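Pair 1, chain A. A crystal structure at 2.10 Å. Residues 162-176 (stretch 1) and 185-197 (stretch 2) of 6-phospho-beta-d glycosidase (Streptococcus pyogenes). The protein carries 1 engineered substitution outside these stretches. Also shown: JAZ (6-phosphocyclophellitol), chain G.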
# COMPACT_ATOMS: atom_id res chain seq x y z
N VAL A 162 0.65 -6.19 7.51
CA VAL A 162 -0.51 -5.85 8.32
C VAL A 162 -1.38 -4.76 7.62
O VAL A 162 -2.59 -4.92 7.55
CB VAL A 162 -0.14 -5.39 9.76
CG1 VAL A 162 -1.44 -5.07 10.54
CG2 VAL A 162 0.59 -6.49 10.54
N HIS A 163 -0.76 -3.68 7.13
CA HIS A 163 -1.46 -2.64 6.41
C HIS A 163 -0.72 -2.29 5.13
O HIS A 163 0.52 -2.44 5.02
CB HIS A 163 -1.48 -1.32 7.20
CG HIS A 163 -1.99 -1.41 8.61
ND1 HIS A 163 -3.30 -1.62 8.91
CD2 HIS A 163 -1.38 -1.20 9.78
CE1 HIS A 163 -3.49 -1.58 10.21
NE2 HIS A 163 -2.32 -1.34 10.76
N ASN A 164 -1.47 -1.77 4.16
CA ASN A 164 -0.92 -0.93 3.13
C ASN A 164 -1.10 0.53 3.51
O ASN A 164 -2.23 1.00 3.70
CB ASN A 164 -1.64 -1.19 1.82
CG ASN A 164 -1.15 -0.28 0.72
OD1 ASN A 164 -0.14 -0.56 0.07
ND2 ASN A 164 -1.85 0.81 0.51
N GLU A 165 0.00 1.24 3.62
CA GLU A 165 0.04 2.70 3.79
C GLU A 165 -0.97 3.25 4.79
O GLU A 165 -1.94 3.96 4.42
CB GLU A 165 -0.08 3.42 2.46
CG GLU A 165 0.96 3.09 1.44
CD GLU A 165 0.55 3.57 -0.00
OE1 GLU A 165 -0.54 3.20 -0.64
OE2 GLU A 165 1.39 4.30 -0.53
N PRO A 166 -0.75 2.92 6.06
CA PRO A 166 -1.62 3.39 7.05
C PRO A 166 -1.71 4.91 7.13
O PRO A 166 -2.82 5.41 7.44
CB PRO A 166 -1.10 2.75 8.31
CG PRO A 166 0.32 2.54 8.08
CD PRO A 166 0.33 2.11 6.64
N MET A 167 -0.67 5.66 6.78
CA MET A 167 -0.80 7.15 6.78
C MET A 167 -1.76 7.65 5.70
O MET A 167 -2.30 8.72 5.81
CB MET A 167 0.56 7.86 6.64
CG MET A 167 0.49 9.43 6.77
SD MET A 167 -0.27 9.87 8.34
CE MET A 167 1.15 9.83 9.37
N VAL A 168 -1.91 6.91 4.60
CA VAL A 168 -2.90 7.20 3.57
C VAL A 168 -4.34 7.03 4.12
O VAL A 168 -5.22 7.78 3.77
CB VAL A 168 -2.69 6.38 2.27
CG1 VAL A 168 -3.80 6.64 1.28
CG2 VAL A 168 -1.32 6.73 1.63
N VAL A 169 -4.58 6.05 4.97
CA VAL A 169 -5.87 5.93 5.65
C VAL A 169 -6.13 7.14 6.60
O VAL A 169 -7.26 7.66 6.65
CB VAL A 169 -5.92 4.64 6.47
CG1 VAL A 169 -7.14 4.58 7.37
CG2 VAL A 169 -5.94 3.44 5.55
N VAL A 170 -5.12 7.51 7.38
CA VAL A 170 -5.21 8.60 8.28
C VAL A 170 -5.56 9.87 7.48
O VAL A 170 -6.47 10.58 7.85
CB VAL A 170 -3.87 8.85 8.93
CG1 VAL A 170 -3.83 10.19 9.67
CG2 VAL A 170 -3.49 7.73 9.88
N GLU A 171 -4.83 10.13 6.38
CA GLU A 171 -5.02 11.31 5.58
C GLU A 171 -6.31 11.29 4.82
O GLU A 171 -7.12 12.24 4.95
CB GLU A 171 -3.80 11.62 4.68
CG GLU A 171 -2.68 12.13 5.60
CD GLU A 171 -1.37 12.61 4.92
OE1 GLU A 171 -1.26 12.32 3.69
OE2 GLU A 171 -0.48 13.26 5.66
N GLY A 172 -6.57 10.17 4.13
CA GLY A 172 -7.80 9.97 3.37
C GLY A 172 -9.09 10.14 4.15
O GLY A 172 -10.01 10.89 3.70
N SER A 173 -9.17 9.47 5.30
CA SER A 173 -10.36 9.45 6.10
C SER A 173 -10.50 10.72 6.98
O SER A 173 -11.63 11.18 7.25
CB SER A 173 -10.45 8.15 6.96
OG SER A 173 -10.95 7.02 6.19
N TYR A 174 -9.39 11.27 7.44
CA TYR A 174 -9.47 12.27 8.50
C TYR A 174 -8.81 13.64 8.24
O TYR A 174 -8.91 14.47 9.09
CB TYR A 174 -8.98 11.66 9.82
CG TYR A 174 -9.88 10.51 10.33
CD1 TYR A 174 -11.03 10.78 11.03
CD2 TYR A 174 -9.57 9.14 10.06
CE1 TYR A 174 -11.87 9.77 11.48
CE2 TYR A 174 -10.39 8.10 10.54
CZ TYR A 174 -11.55 8.41 11.25
OH TYR A 174 -12.41 7.44 11.71
N LEU A 175 -8.19 13.87 7.08
CA LEU A 175 -7.49 15.16 6.77
C LEU A 175 -7.84 15.74 5.39
O LEU A 175 -8.18 16.89 5.29
CB LEU A 175 -5.95 15.04 6.89
CG LEU A 175 -5.49 14.81 8.34
CD1 LEU A 175 -4.01 14.36 8.42
CD2 LEU A 175 -5.72 16.02 9.24
N MET A 176 -7.80 14.92 4.34
CA MET A 176 -7.77 15.40 2.97
C MET A 176 -8.95 14.97 2.13
O MET A 176 -8.93 15.17 0.94
CB MET A 176 -6.48 14.90 2.30
CG MET A 176 -5.17 15.21 3.03
SD MET A 176 -4.65 16.94 2.89
CE MET A 176 -4.15 17.14 1.14
N ASP A 185 -10.59 16.20 10.64
CA ASP A 185 -10.47 16.26 12.11
C ASP A 185 -9.11 15.76 12.59
O ASP A 185 -8.91 14.55 12.76
CB ASP A 185 -11.63 15.48 12.73
CG ASP A 185 -11.71 15.60 14.22
OD1 ASP A 185 -10.67 15.79 14.87
OD2 ASP A 185 -12.82 15.44 14.76
N GLY A 186 -8.20 16.70 12.81
CA GLY A 186 -6.79 16.39 13.12
C GLY A 186 -6.64 15.59 14.42
O GLY A 186 -5.81 14.72 14.52
N LYS A 187 -7.44 15.89 15.41
CA LYS A 187 -7.34 15.20 16.68
C LYS A 187 -7.64 13.72 16.48
O LYS A 187 -6.97 12.86 17.03
CB LYS A 187 -8.34 15.79 17.66
CG LYS A 187 -8.16 15.26 19.04
CD LYS A 187 -8.36 16.31 20.13
CE LYS A 187 -7.69 15.78 21.40
NZ LYS A 187 -8.29 16.37 22.63
N LYS A 188 -8.66 13.46 15.68
CA LYS A 188 -8.98 12.11 15.29
C LYS A 188 -7.93 11.45 14.41
O LYS A 188 -7.57 10.28 14.62
CB LYS A 188 -10.36 12.04 14.66
CG LYS A 188 -11.50 12.16 15.64
CD LYS A 188 -12.82 12.00 14.88
CE LYS A 188 -14.04 12.25 15.77
NZ LYS A 188 -15.22 12.04 14.86
N ALA A 189 -7.45 12.19 13.43
CA ALA A 189 -6.38 11.69 12.59
C ALA A 189 -5.20 11.16 13.41
O ALA A 189 -4.69 10.10 13.14
CB ALA A 189 -5.92 12.76 11.67
N VAL A 190 -4.76 11.94 14.40
CA VAL A 190 -3.61 11.61 15.19
C VAL A 190 -3.89 10.35 16.02
O VAL A 190 -3.01 9.49 16.18
CB VAL A 190 -3.22 12.81 16.06
CG1 VAL A 190 -2.16 12.46 17.06
CG2 VAL A 190 -2.71 13.93 15.16
N GLN A 191 -5.09 10.24 16.56
CA GLN A 191 -5.41 9.08 17.36
C GLN A 191 -5.49 7.83 16.42
O GLN A 191 -4.96 6.78 16.77
CB GLN A 191 -6.72 9.29 18.17
CG GLN A 191 -7.07 8.12 19.08
CD GLN A 191 -6.09 7.94 20.21
OE1 GLN A 191 -5.85 8.88 20.97
NE2 GLN A 191 -5.53 6.70 20.38
N VAL A 192 -6.13 7.97 15.26
CA VAL A 192 -6.13 6.92 14.24
C VAL A 192 -4.72 6.43 13.88
O VAL A 192 -4.53 5.21 13.80
CB VAL A 192 -6.96 7.33 13.02
CG1 VAL A 192 -6.78 6.42 11.80
CG2 VAL A 192 -8.46 7.28 13.39
N ALA A 193 -3.77 7.36 13.70
CA ALA A 193 -2.40 7.00 13.42
C ALA A 193 -1.79 6.15 14.55
O ALA A 193 -1.21 5.10 14.29
CB ALA A 193 -1.57 8.23 13.18
N TYR A 194 -1.97 6.58 15.81
CA TYR A 194 -1.50 5.75 16.93
C TYR A 194 -2.19 4.37 16.90
O TYR A 194 -1.54 3.33 17.11
CB TYR A 194 -1.74 6.43 18.27
CG TYR A 194 -1.50 5.57 19.47
CD1 TYR A 194 -2.46 4.78 19.97
CD2 TYR A 194 -0.25 5.58 20.10
CE1 TYR A 194 -2.22 3.97 21.09
CE2 TYR A 194 0.01 4.80 21.21
CZ TYR A 194 -0.96 3.98 21.69
OH TYR A 194 -0.67 3.23 22.75
N ASN A 195 -3.50 4.35 16.61
CA ASN A 195 -4.26 3.12 16.70
C ASN A 195 -3.83 2.14 15.60
O ASN A 195 -3.73 0.94 15.84
CB ASN A 195 -5.76 3.37 16.67
CG ASN A 195 -6.31 3.97 17.96
OD1 ASN A 195 -5.61 4.13 18.99
ND2 ASN A 195 -7.58 4.32 17.91
N LEU A 196 -3.50 2.66 14.42
CA LEU A 196 -2.97 1.82 13.32
C LEU A 196 -1.60 1.19 13.62
O LEU A 196 -1.34 -0.01 13.32
CB LEU A 196 -2.95 2.61 12.03
CG LEU A 196 -4.35 2.84 11.47
CD1 LEU A 196 -4.26 3.93 10.42
CD2 LEU A 196 -4.93 1.60 10.85
N ALA A 197 -0.75 1.98 14.26
CA ALA A 197 0.56 1.52 14.70
C ALA A 197 0.47 0.46 15.81
O ALA A 197 1.19 -0.50 15.78
CB ALA A 197 1.39 2.67 15.20
C2 JAZ G . -3.42 2.63 -5.82
C3 JAZ G . -2.97 1.58 -4.78
C4 JAZ G . -2.05 2.21 -3.74
C5 JAZ G . -0.82 2.85 -4.36
C6 JAZ G . -1.21 3.80 -5.47
C7 JAZ G . -2.15 3.16 -6.49
C8 JAZ G . -2.43 4.07 -7.68
O9 JAZ G . -3.09 5.23 -7.19
P10 JAZ G . -4.13 5.98 -8.13
O11 JAZ G . -4.65 7.08 -7.27
O12 JAZ G . -5.07 5.04 -8.76
O13 JAZ G . -3.35 6.50 -9.25
O14 JAZ G . -1.77 5.00 -4.91
O15 JAZ G . -4.22 2.02 -6.84
O16 JAZ G . -4.13 1.11 -4.15
O17 JAZ G . -1.67 1.25 -2.78

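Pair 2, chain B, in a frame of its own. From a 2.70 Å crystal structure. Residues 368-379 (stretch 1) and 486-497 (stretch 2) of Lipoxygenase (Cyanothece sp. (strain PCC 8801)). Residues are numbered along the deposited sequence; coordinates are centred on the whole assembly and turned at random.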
# COMPACT_ATOMS: atom_id res chain seq x y z
N GLU B 368 2.09 5.32 1.10
CA GLU B 368 3.47 5.31 1.60
C GLU B 368 3.92 6.70 2.04
O GLU B 368 4.64 6.83 3.03
CB GLU B 368 4.45 4.76 0.55
CG GLU B 368 5.91 4.90 0.98
CD GLU B 368 6.83 3.84 0.42
OE1 GLU B 368 8.01 3.79 0.85
OE2 GLU B 368 6.39 3.05 -0.44
N GLN B 369 3.48 7.74 1.33
CA GLN B 369 3.89 9.11 1.65
C GLN B 369 3.36 9.51 3.03
O GLN B 369 4.07 10.13 3.84
CB GLN B 369 3.41 10.09 0.57
CG GLN B 369 1.91 10.25 0.43
CD GLN B 369 1.51 11.04 -0.81
OE1 GLN B 369 2.22 11.96 -1.24
NE2 GLN B 369 0.37 10.69 -1.40
N TYR B 370 2.11 9.13 3.29
CA TYR B 370 1.50 9.38 4.58
C TYR B 370 2.21 8.58 5.66
O TYR B 370 2.37 9.07 6.78
CB TYR B 370 0.02 9.03 4.56
CG TYR B 370 -0.79 9.95 3.70
CD1 TYR B 370 -1.08 11.25 4.12
CD2 TYR B 370 -1.27 9.53 2.47
CE1 TYR B 370 -1.83 12.10 3.33
CE2 TYR B 370 -2.02 10.37 1.67
CZ TYR B 370 -2.29 11.66 2.11
OH TYR B 370 -3.05 12.48 1.30
N ALA B 371 2.62 7.36 5.33
CA ALA B 371 3.37 6.55 6.28
C ALA B 371 4.67 7.23 6.69
O ALA B 371 4.90 7.51 7.87
CB ALA B 371 3.66 5.17 5.69
N VAL B 372 5.51 7.52 5.70
CA VAL B 372 6.80 8.15 5.94
C VAL B 372 6.66 9.44 6.74
O VAL B 372 7.32 9.61 7.77
CB VAL B 372 7.54 8.45 4.63
CG1 VAL B 372 8.84 9.17 4.92
CG2 VAL B 372 7.80 7.15 3.86
N ALA B 373 5.78 10.34 6.28
CA ALA B 373 5.55 11.59 7.00
C ALA B 373 5.12 11.34 8.45
O ALA B 373 5.63 11.96 9.40
CB ALA B 373 4.51 12.42 6.29
N CYS B 374 4.17 10.41 8.61
CA CYS B 374 3.62 10.07 9.92
C CYS B 374 4.70 9.65 10.90
O CYS B 374 4.85 10.24 11.96
CB CYS B 374 2.58 8.95 9.78
SG CYS B 374 2.08 8.21 11.34
N PHE B 375 5.45 8.61 10.53
CA PHE B 375 6.49 8.10 11.42
C PHE B 375 7.61 9.11 11.58
O PHE B 375 8.37 9.05 12.55
CB PHE B 375 7.03 6.77 10.90
CG PHE B 375 6.13 5.60 11.19
CD1 PHE B 375 6.17 4.97 12.42
CD2 PHE B 375 5.23 5.14 10.23
CE1 PHE B 375 5.34 3.90 12.69
CE2 PHE B 375 4.40 4.08 10.50
CZ PHE B 375 4.45 3.46 11.73
N ARG B 376 7.72 10.03 10.63
CA ARG B 376 8.73 11.08 10.73
C ARG B 376 8.38 12.10 11.81
O ARG B 376 9.27 12.56 12.52
CB ARG B 376 8.91 11.79 9.39
CG ARG B 376 9.91 11.14 8.46
CD ARG B 376 9.97 11.88 7.13
NE ARG B 376 10.66 13.16 7.25
CZ ARG B 376 11.93 13.35 6.91
NH1 ARG B 376 12.64 12.35 6.42
NH2 ARG B 376 12.48 14.54 7.05
N ASN B 377 7.11 12.44 11.93
CA ASN B 377 6.75 13.62 12.73
C ASN B 377 5.75 13.43 13.87
O ASN B 377 5.53 14.36 14.65
CB ASN B 377 6.22 14.72 11.79
CG ASN B 377 7.22 15.09 10.71
OD1 ASN B 377 8.17 15.83 10.95
ND2 ASN B 377 7.00 14.57 9.50
N LEU B 378 5.15 12.25 13.98
CA LEU B 378 4.12 12.04 15.00
C LEU B 378 4.61 11.18 16.16
O LEU B 378 4.74 9.96 16.03
CB LEU B 378 2.88 11.40 14.37
CG LEU B 378 2.18 12.26 13.31
CD1 LEU B 378 0.91 11.59 12.81
CD2 LEU B 378 1.89 13.65 13.87
N ARG B 379 4.87 11.83 17.30
CA ARG B 379 5.35 11.13 18.49
C ARG B 379 4.51 11.43 19.73
O ARG B 379 3.77 10.57 20.21
CB ARG B 379 6.81 11.50 18.77
CG ARG B 379 7.79 10.56 18.11
CD ARG B 379 9.17 11.18 17.96
NE ARG B 379 9.65 10.98 16.60
CZ ARG B 379 9.85 11.96 15.73
NH1 ARG B 379 10.29 11.68 14.51
NH2 ARG B 379 9.63 13.22 16.08
N ARG B 486 1.88 20.16 12.23
CA ARG B 486 2.41 21.07 11.22
C ARG B 486 3.59 20.46 10.47
O ARG B 486 3.65 20.54 9.25
CB ARG B 486 2.83 22.40 11.84
CG ARG B 486 3.29 23.42 10.80
CD ARG B 486 3.59 24.79 11.39
NE ARG B 486 3.93 25.74 10.33
CZ ARG B 486 4.05 27.05 10.51
NH1 ARG B 486 3.85 27.59 11.71
NH2 ARG B 486 4.36 27.82 9.48
N ARG B 487 4.53 19.86 11.20
CA ARG B 487 5.69 19.23 10.56
C ARG B 487 5.26 18.09 9.65
O ARG B 487 5.82 17.89 8.57
CB ARG B 487 6.67 18.74 11.62
CG ARG B 487 7.31 19.86 12.41
CD ARG B 487 8.06 20.81 11.50
NE ARG B 487 8.46 22.03 12.20
CZ ARG B 487 7.75 23.15 12.20
NH1 ARG B 487 6.60 23.21 11.53
NH2 ARG B 487 8.18 24.22 12.86
N PHE B 488 4.25 17.35 10.11
CA PHE B 488 3.60 16.29 9.35
C PHE B 488 3.07 16.82 8.01
O PHE B 488 3.42 16.31 6.93
CB PHE B 488 2.47 15.69 10.21
CG PHE B 488 1.64 14.64 9.52
CD1 PHE B 488 2.20 13.44 9.13
CD2 PHE B 488 0.29 14.84 9.32
CE1 PHE B 488 1.42 12.46 8.52
CE2 PHE B 488 -0.49 13.87 8.71
CZ PHE B 488 0.08 12.67 8.31
N SER B 489 2.25 17.86 8.10
CA SER B 489 1.69 18.52 6.94
C SER B 489 2.78 18.99 5.96
O SER B 489 2.71 18.73 4.76
CB SER B 489 0.83 19.71 7.39
OG SER B 489 0.42 20.51 6.29
N GLU B 490 3.78 19.67 6.51
CA GLU B 490 4.87 20.22 5.71
C GLU B 490 5.64 19.13 4.97
O GLU B 490 5.93 19.28 3.80
CB GLU B 490 5.82 21.03 6.59
CG GLU B 490 5.22 22.34 7.08
CD GLU B 490 6.14 23.08 8.03
OE1 GLU B 490 5.69 24.07 8.65
OE2 GLU B 490 7.32 22.68 8.15
N ASP B 491 5.94 18.03 5.66
CA ASP B 491 6.63 16.91 5.02
C ASP B 491 5.79 16.33 3.88
O ASP B 491 6.30 16.06 2.79
CB ASP B 491 6.96 15.83 6.05
CG ASP B 491 8.39 15.93 6.56
OD1 ASP B 491 8.78 15.11 7.42
OD2 ASP B 491 9.14 16.82 6.08
N LEU B 492 4.49 16.16 4.15
CA LEU B 492 3.55 15.70 3.11
C LEU B 492 3.58 16.58 1.86
O LEU B 492 3.82 16.08 0.76
CB LEU B 492 2.13 15.65 3.66
CG LEU B 492 1.84 14.52 4.64
CD1 LEU B 492 0.50 14.74 5.34
CD2 LEU B 492 1.87 13.15 3.93
N VAL B 493 3.32 17.87 2.03
CA VAL B 493 3.28 18.80 0.90
C VAL B 493 4.62 18.87 0.17
O VAL B 493 4.69 18.76 -1.05
CB VAL B 493 2.88 20.23 1.35
CG1 VAL B 493 3.09 21.24 0.22
CG2 VAL B 493 1.43 20.25 1.83
N GLU B 494 5.69 19.06 0.94
CA GLU B 494 7.02 19.24 0.37
C GLU B 494 7.52 18.02 -0.37
O GLU B 494 8.34 18.15 -1.28
CB GLU B 494 8.02 19.62 1.47
CG GLU B 494 7.76 20.99 2.09
CD GLU B 494 8.76 21.34 3.16
OE1 GLU B 494 9.74 20.58 3.34
OE2 GLU B 494 8.56 22.38 3.84
N HIS B 495 7.05 16.83 0.01
CA HIS B 495 7.60 15.63 -0.60
C HIS B 495 6.64 14.93 -1.56
O HIS B 495 7.00 13.92 -2.16
CB HIS B 495 8.05 14.66 0.48
CG HIS B 495 9.26 15.12 1.22
ND1 HIS B 495 9.20 15.79 2.42
CD2 HIS B 495 10.58 15.02 0.92
CE1 HIS B 495 10.42 16.08 2.83
NE2 HIS B 495 11.28 15.62 1.93
N SER B 496 5.44 15.48 -1.70
CA SER B 496 4.47 14.90 -2.62
C SER B 496 4.91 15.16 -4.05
O SER B 496 5.89 15.86 -4.28
CB SER B 496 3.08 15.47 -2.35
OG SER B 496 3.03 16.86 -2.59
N MET B 497 4.19 14.60 -5.01
CA MET B 497 4.47 14.86 -6.41
C MET B 497 4.07 16.28 -6.76
O MET B 497 3.22 16.88 -6.10
CB MET B 497 3.74 13.88 -7.32
CG MET B 497 4.11 12.42 -7.12
SD MET B 497 3.38 11.36 -8.38
CE MET B 497 4.46 11.65 -9.78

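Both pairs consist of two helices packed nearly antiparallel. In pair 1, helices 166-174 and 186-197 run at 157° to each other, with axes 9.2 Å apart at closest approach; in pair 2, helices 368-377 and 486-495 run at 147°, with axes 8.8 Å apart. Superposing N, CA and C of 14 central residues gives an RMSD of 0.5 Å. The pairs also bury similar areas, 589 and 546 Å², although the partners are close in sequence in pair 1 and more than a hundred residues apart in pair 2.

The nearest CA pair across the stretches falls at matched positions in both. Tyr A174 CA and Ala A189 CA are 5.2 Å apart; at the matched positions, Asn B377 CA and Phe B488 CA are 5.3 Å apart. What differs is which helix supplies the bulk. In pair 1 the large residue is Tyr A174: its CB lies 3.7 Å from Ala A189 CB, and its ring reaches along the second helix until CE2 is 3.5 Å from Val A192 CG2. In pair 2 the aromatic ring comes from the second helix. Phe B488 sits as a knob among Tyr B370, Ala B373, Cys B374 and Asn B377, its ring edge against the first helix, with CE1 3.4 Å from Cys B374 N.

One helical turn earlier on the first helix, the matched Val A170 and Ala B373 show the same reversal. Val A170 is itself the knob, set among Ala A189, Val A192, Ala A193 and Leu A196; its CG2 is 3.9 Å from Ala A193 CB. Ala B373 offers only a methyl, and the larger partner, Leu B492 at the Ala A193 position, brings CD2 to 3.6 Å from Ala B373 CB. That same Leu B492 CD2 also meets Tyr B370 CD1 at 3.5 Å.

Polarity changes at Val A192, matched by Asp B491, whose side-chain centres fall 0.9 Å apart. The valine packs against the tyrosine ring and Val A170. The aspartate instead accepts two bonds at OD1: from Arg B376 NE at 2.7 Å, within a salt bridge, and from Asn B377 ND2 at 2.8 Å with a nearly linear angle of 178°. Arg B376 occupies the Ser A173 position, and that serine makes no contact with the second helix.

Within pair 1, two hydrogen bonds lie beyond the central packing. His A163 NE2 donates to Leu A196 O at 3.0 Å, and Asp A185 N donates to Tyr A174 O at 2.9 Å, tying the end of one helix to the start of the other.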